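Local coordinates for protein macromomycin (Streptomyces macromomyceticus, PDB 2MCM) that binds non-covalently a cytotoxic, DNA-cleaving chromophore, and is seen here as the apoprotein of the antibiotic auromomycin, at residues S70-V75 with V86-V91; T10-G15 with Q107-A112. One frame throughout, in Å; residues are numbered along the deposited sequence.

Contact 1. Residues S70-V75 with V86-V91; sequences SSFQAV and VNCKVV
Phe-72 and Val-86 form the tightly packed half of this contact, their side chains lying side by side and pointing the same way. The CB of Val-86 sits over one face of the Phe-72 ring, 4.0 Å from its centroid and 15° off the ring normal, the geometry of a CH-pi contact. With CG1 of Val-86 anti to its backbone N (chi1 175°), that methyl lies against CE2 and CZ of the ring, while CG2 turns to the methyl of Ala-74. The sulfur of Cys-88 comes to the edge of the ring instead, SG lying 3.6 Å from Phe-72 CE2 in a sulfur-aromatic contact.

The strand pairing puts both side chains on one face. Phe-72 and Val-86 are an antiparallel hydrogen-bonded pair: Val-86 N donates to Phe-72 O at 2.8 Å, and Phe-72 N returns a bond to Val-86 O. Ser-71 and Asn-87 follow as a non-hydrogen-bonded pair, with Ser-71 CA 3.0 Å from Val-86 O in a CA-H...O contact. Past this last bridge, where both chains have left the strand, Cys-88 N donates to Ser-70 O at 2.7 Å.

The other face, carrying Ser-71 and Asn-87, is polar and hydrated. In the conformer described, Ser-71 OG lies 3.6 Å from Asn-87 CG, and a water bridges the pair, 3.0 Å from Ser-71 OG and donating to Asn-87 OD1. The same OD1 accepts from Lys-89 N, closing an Asx turn as the chain leaves the strand.

These residues pair strands 71-76 and 81-87 of a beta hairpin that, as in relatives of the neocarzinostatin family, probably borders the chromophore cleft. Its apolar face packs on strand 30-40 through Gln-35, Ala-37 and Val-39, and on Cys-93 of strand 93-98, the disulfide partner of Cys-88.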
loop_
_atom_site.group_PDB
_atom_site.type_symbol
_atom_site.label_atom_id
_atom_site.label_comp_id
_atom_site.label_asym_id
_atom_site.label_seq_id
_atom_site.Cartn_x
_atom_site.Cartn_y
_atom_site.Cartn_z
ATOM N N SER A 70 9.350 -5.024 7.352
ATOM C CA SER A 70 9.538 -6.385 6.759
ATOM C C SER A 70 8.560 -7.380 7.286
ATOM O O SER A 70 8.375 -8.420 6.610
ATOM C CB SER A 70 10.996 -6.866 6.853
ATOM O OG SER A 70 11.345 -6.841 8.228
ATOM N N SER A 71 7.974 -7.138 8.437
ATOM C CA SER A 71 6.906 -7.993 8.995
ATOM C C SER A 71 5.885 -6.998 9.543
ATOM O O SER A 71 6.308 -5.913 10.076
ATOM C CB SER A 71 7.330 -8.961 10.071
ATOM O OG SER A 71 8.211 -9.957 9.555
ATOM N N PHE A 72 4.623 -7.306 9.477
ATOM C CA PHE A 72 3.597 -6.372 10.034
ATOM C C PHE A 72 2.401 -7.185 10.462
ATOM O O PHE A 72 2.264 -8.351 10.086
ATOM C CB PHE A 72 3.254 -5.370 8.957
ATOM C CG PHE A 72 2.573 -5.826 7.706
ATOM C CD1 PHE A 72 1.166 -5.934 7.688
ATOM C CD2 PHE A 72 3.283 -6.146 6.544
ATOM C CE1 PHE A 72 0.490 -6.295 6.520
ATOM C CE2 PHE A 72 2.606 -6.541 5.379
ATOM C CZ PHE A 72 1.239 -6.657 5.398
ATOM N N GLN A 73 1.533 -6.589 11.281
ATOM C CA GLN A 73 0.283 -7.202 11.712
ATOM C C GLN A 73 -0.748 -6.712 10.676
ATOM O O GLN A 73 -0.957 -5.512 10.471
ATOM C CB GLN A 73 -0.198 -6.705 13.093
ATOM C CG GLN A 73 0.712 -7.173 14.228
ATOM C CD GLN A 73 0.968 -8.654 14.119
ATOM O OE1 GLN A 73 -0.062 -9.424 14.050
ATOM N NE2 GLN A 73 2.211 -9.134 14.031
ATOM N N ALA A 74 -1.312 -7.703 9.996
ATOM C CA ALA A 74 -2.280 -7.339 8.939
ATOM C C ALA A 74 -3.701 -7.259 9.503
ATOM O O ALA A 74 -4.004 -8.048 10.417
ATOM C CB ALA A 74 -2.211 -8.419 7.861
ATOM N N VAL A 75 -4.458 -6.301 8.956
ATOM C CA VAL A 75 -5.894 -6.199 9.304
ATOM C C VAL A 75 -6.657 -6.498 7.960
ATOM O O VAL A 75 -6.040 -6.189 6.909
ATOM C CB VAL A 75 -6.307 -4.905 9.954
ATOM C CG1 VAL A 75 -5.419 -4.619 11.180
ATOM C CG2 VAL A 75 -6.159 -3.725 8.997
ATOM N N VAL A 86 2.337 -11.007 9.059
ATOM C CA VAL A 86 2.744 -11.199 7.678
ATOM C C VAL A 86 4.266 -10.926 7.626
ATOM O O VAL A 86 4.706 -9.855 8.031
ATOM C CB VAL A 86 2.014 -10.231 6.721
ATOM C CG1 VAL A 86 2.566 -10.393 5.306
ATOM C CG2 VAL A 86 0.511 -10.519 6.634
ATOM N N ASN A 87 5.043 -11.847 7.075
ATOM C CA ASN A 87 6.503 -11.655 6.960
ATOM C C ASN A 87 6.783 -11.460 5.476
ATOM O O ASN A 87 6.551 -12.455 4.703
ATOM C CB ASN A 87 7.184 -12.876 7.545
ATOM C CG ASN A 87 8.687 -12.779 7.398
ATOM O OD1 ASN A 87 9.299 -12.066 6.603
ATOM N ND2 ASN A 87 9.231 -13.680 8.251
ATOM N N CYS A 88 7.193 -10.313 5.054
ATOM C CA CYS A 88 7.428 -9.962 3.658
ATOM C C CYS A 88 8.722 -10.539 3.103
ATOM O O CYS A 88 8.950 -10.248 1.908
ATOM C CB CYS A 88 7.311 -8.461 3.414
ATOM S SG CYS A 88 5.680 -7.750 3.915
ATOM N N LYS A 89 9.451 -11.289 3.871
ATOM C CA LYS A 89 10.654 -11.924 3.352
ATOM C C LYS A 89 10.214 -13.335 2.984
ATOM O O LYS A 89 11.047 -14.043 2.370
ATOM C CB LYS A 89 11.804 -11.918 4.373
ATOM C CG LYS A 89 12.442 -10.517 4.407
ATOM C CD LYS A 89 13.569 -10.332 5.381
ATOM C CE LYS A 89 14.928 -10.802 4.938
ATOM N NZ LYS A 89 15.147 -10.691 3.468
ATOM N N VAL A 90 9.019 -13.759 3.311
ATOM C CA VAL A 90 8.496 -15.111 3.008
ATOM C C VAL A 90 7.389 -15.035 1.967
ATOM O O VAL A 90 7.302 -15.963 1.111
ATOM C CB VAL A 90 8.009 -15.790 4.327
ATOM C CG1 VAL A 90 7.255 -17.090 4.116
ATOM C CG2 VAL A 90 9.163 -15.930 5.290
ATOM N N VAL A 91 6.491 -14.083 2.080
ATOM C CA VAL A 91 5.381 -13.900 1.134
ATOM C C VAL A 91 5.635 -12.574 0.424
ATOM O O VAL A 91 6.384 -11.693 0.841
ATOM C CB VAL A 91 3.993 -13.920 1.739
ATOM C CG1 VAL A 91 3.739 -15.287 2.382
ATOM C CG2 VAL A 91 3.577 -12.722 2.537
HETATM O O HOH W 1 10.939 -10.067 8.319
#

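Contact 2. Residues T10-G15 with Q107-A112; sequences TGLSNG and QAITFA
Leu-12 is held to the C-terminal tail by two backbone hydrogen bonds. Its N donates to Thr-110 O at 3.0 Å, nearly straight (173° at the hydrogen) and in the carbonyl plane on a lone pair. Its O accepts from Ala-112 N at 2.8 Å, the donor tilted 17° from the carbonyl plane. A water also donates to Leu-12 O and, at 2.7 Å, to Ala-112 OXT, thereby tying the terminal carboxylate to the same carbonyl. A weak bond runs from Gly-11 N to Thr-110 OG1, 3.4 Å long; OG1 is presented to it by a chi1 of 67°, which sets it between the backbone N and the carbonyl carbon of Thr-110.

The two backbone bonds of Leu-12 make a single beta bridge with Phe-111, the CA atoms of the two residues 4.3 Å apart. The bridge joins the loop between strands 3-7 and 16-23 to the tail following strand 104-109, in the immunoglobulin-like beta sandwich of the neocarzinostatin family.

Packing spreads from the bridge. CB of Leu-12 touches CD2 of the Phe-111 ring at 3.7 Å, and Ser-13 O lies at the edge of that ring, in its plane, 3.8 Å from CE2. Leu-12 and Ile-109 cross at about a right angle, Leu-12 CD1 reaching Ile-109 CB. Thr-10 and Thr-110 run side by side in the same direction at the exposed end, where Thr-110 OG1 is 3.3 Å from Thr-10 CA. On the buried side both Leu-12 and Phe-111 rest on Val-68 of strand 62-68.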
loop_
_atom_site.group_PDB
_atom_site.type_symbol
_atom_site.label_atom_id
_atom_site.label_comp_id
_atom_site.label_asym_id
_atom_site.label_seq_id
_atom_site.Cartn_x
_atom_site.Cartn_y
_atom_site.Cartn_z
ATOM N N THR A 10 13.078 -2.228 -3.974
ATOM C CA THR A 10 13.795 -3.488 -3.710
ATOM C C THR A 10 14.966 -3.271 -2.720
ATOM O O THR A 10 15.416 -2.120 -2.675
ATOM C CB THR A 10 14.449 -4.048 -5.059
ATOM O OG1 THR A 10 15.270 -2.953 -5.593
ATOM C CG2 THR A 10 13.370 -4.434 -6.080
ATOM N N GLY A 11 15.351 -4.343 -2.080
ATOM C CA GLY A 11 16.446 -4.320 -1.088
ATOM C C GLY A 11 16.052 -3.379 0.063
ATOM O O GLY A 11 16.965 -2.692 0.612
ATOM N N LEU A 12 14.777 -3.288 0.384
ATOM C CA LEU A 12 14.384 -2.321 1.451
ATOM C C LEU A 12 14.758 -2.884 2.800
ATOM O O LEU A 12 14.912 -4.043 3.103
ATOM C CB LEU A 12 12.802 -2.245 1.326
ATOM C CG LEU A 12 12.314 -1.672 0.019
ATOM C CD1 LEU A 12 10.793 -1.624 0.020
ATOM C CD2 LEU A 12 12.829 -0.233 -0.289
ATOM N N SER A 13 14.842 -1.830 3.719
ATOM C CA SER A 13 15.110 -2.158 5.125
ATOM C C SER A 13 13.791 -2.086 5.901
ATOM O O SER A 13 12.879 -1.351 5.463
ATOM C CB SER A 13 15.932 -0.976 5.746
ATOM O OG SER A 13 17.168 -0.866 5.075
ATOM N N ASN A 14 13.724 -2.696 7.037
ATOM C CA ASN A 14 12.595 -2.620 7.957
ATOM C C ASN A 14 12.547 -1.164 8.469
ATOM O O ASN A 14 13.625 -0.655 8.918
ATOM C CB ASN A 14 12.822 -3.603 9.124
ATOM C CG ASN A 14 11.641 -3.546 10.044
ATOM O OD1 ASN A 14 10.463 -3.658 9.662
ATOM N ND2 ASN A 14 11.902 -3.420 11.356
ATOM N N GLY A 15 11.445 -0.467 8.354
ATOM C CA GLY A 15 11.337 0.895 8.868
ATOM C C GLY A 15 11.769 1.945 7.923
ATOM O O GLY A 15 12.027 3.149 8.211
ATOM N N GLN A 107 2.512 -1.923 -6.387
ATOM C CA GLN A 107 3.783 -2.420 -6.892
ATOM C C GLN A 107 4.403 -3.400 -5.931
ATOM O O GLN A 107 4.488 -3.040 -4.676
ATOM C CB GLN A 107 4.735 -1.283 -7.208
ATOM C CG GLN A 107 6.126 -1.763 -7.630
ATOM C CD GLN A 107 6.977 -0.621 -8.103
ATOM O OE1 GLN A 107 6.632 0.521 -8.357
ATOM N NE2 GLN A 107 8.249 -0.928 -8.360
ATOM N N ALA A 108 4.808 -4.587 -6.240
ATOM C CA ALA A 108 5.430 -5.574 -5.339
ATOM C C ALA A 108 6.811 -4.958 -4.889
ATOM O O ALA A 108 7.459 -4.264 -5.659
ATOM C CB ALA A 108 5.661 -6.827 -6.217
ATOM N N ILE A 109 7.059 -5.215 -3.583
ATOM C CA ILE A 109 8.361 -4.645 -3.070
ATOM C C ILE A 109 9.087 -5.832 -2.457
ATOM O O ILE A 109 8.519 -6.877 -2.106
ATOM C CB ILE A 109 8.040 -3.524 -2.020
ATOM C CG1 ILE A 109 7.212 -4.183 -0.905
ATOM C CG2 ILE A 109 7.440 -2.287 -2.680
ATOM C CD1 ILE A 109 6.989 -3.148 0.301
ATOM N N THR A 110 10.421 -5.648 -2.272
ATOM C CA THR A 110 11.191 -6.713 -1.657
ATOM C C THR A 110 12.147 -6.084 -0.602
ATOM O O THR A 110 12.566 -4.961 -0.788
ATOM C CB THR A 110 12.074 -7.512 -2.667
ATOM O OG1 THR A 110 13.105 -6.645 -3.156
ATOM C CG2 THR A 110 11.253 -8.042 -3.887
ATOM N N PHE A 111 12.423 -6.900 0.374
ATOM C CA PHE A 111 13.320 -6.468 1.482
ATOM C C PHE A 111 14.630 -7.242 1.405
ATOM O O PHE A 111 14.679 -8.435 1.091
ATOM C CB PHE A 111 12.631 -6.832 2.813
ATOM C CG PHE A 111 11.419 -5.945 3.044
ATOM C CD1 PHE A 111 10.190 -6.304 2.533
ATOM C CD2 PHE A 111 11.538 -4.748 3.706
ATOM C CE1 PHE A 111 9.082 -5.448 2.715
ATOM C CE2 PHE A 111 10.450 -3.881 3.934
ATOM C CZ PHE A 111 9.207 -4.261 3.449
ATOM N N ALA A 112 15.623 -6.489 1.831
ATOM C CA ALA A 112 17.009 -7.065 1.888
ATOM C C ALA A 112 17.103 -8.134 2.944
ATOM O O ALA A 112 17.922 -9.060 2.602
ATOM C CB ALA A 112 17.935 -5.878 2.130
ATOM O OXT ALA A 112 16.454 -8.106 4.002
HETATM O O HOH W 2 15.438 -5.945 5.212
#

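Contacts 1 and 2 have centres 11 Å apart and touch directly, and the hairpin of contact 1 lies within the long chain segment separating the two halves of contact 2. Ser-70 N lies 2.9 Å from Asn-14 OD1, a probable hydrogen bond; Lys-89 NZ forms a salt bridge with the carboxylate of Ala-112, 2.9 Å from OXT, and a weak hydrogen bond to Phe-111 O; and Cys-88 CB packs 3.6 Å from Phe-111 CE1. Both contacts reach the same sheet. The bound calcium ion is about 12 Å from the Val-86 side chain. The hairpin of contact 1 probably lies at the chromophore cleft, as in relatives, but no chromophore is present in this apoprotein.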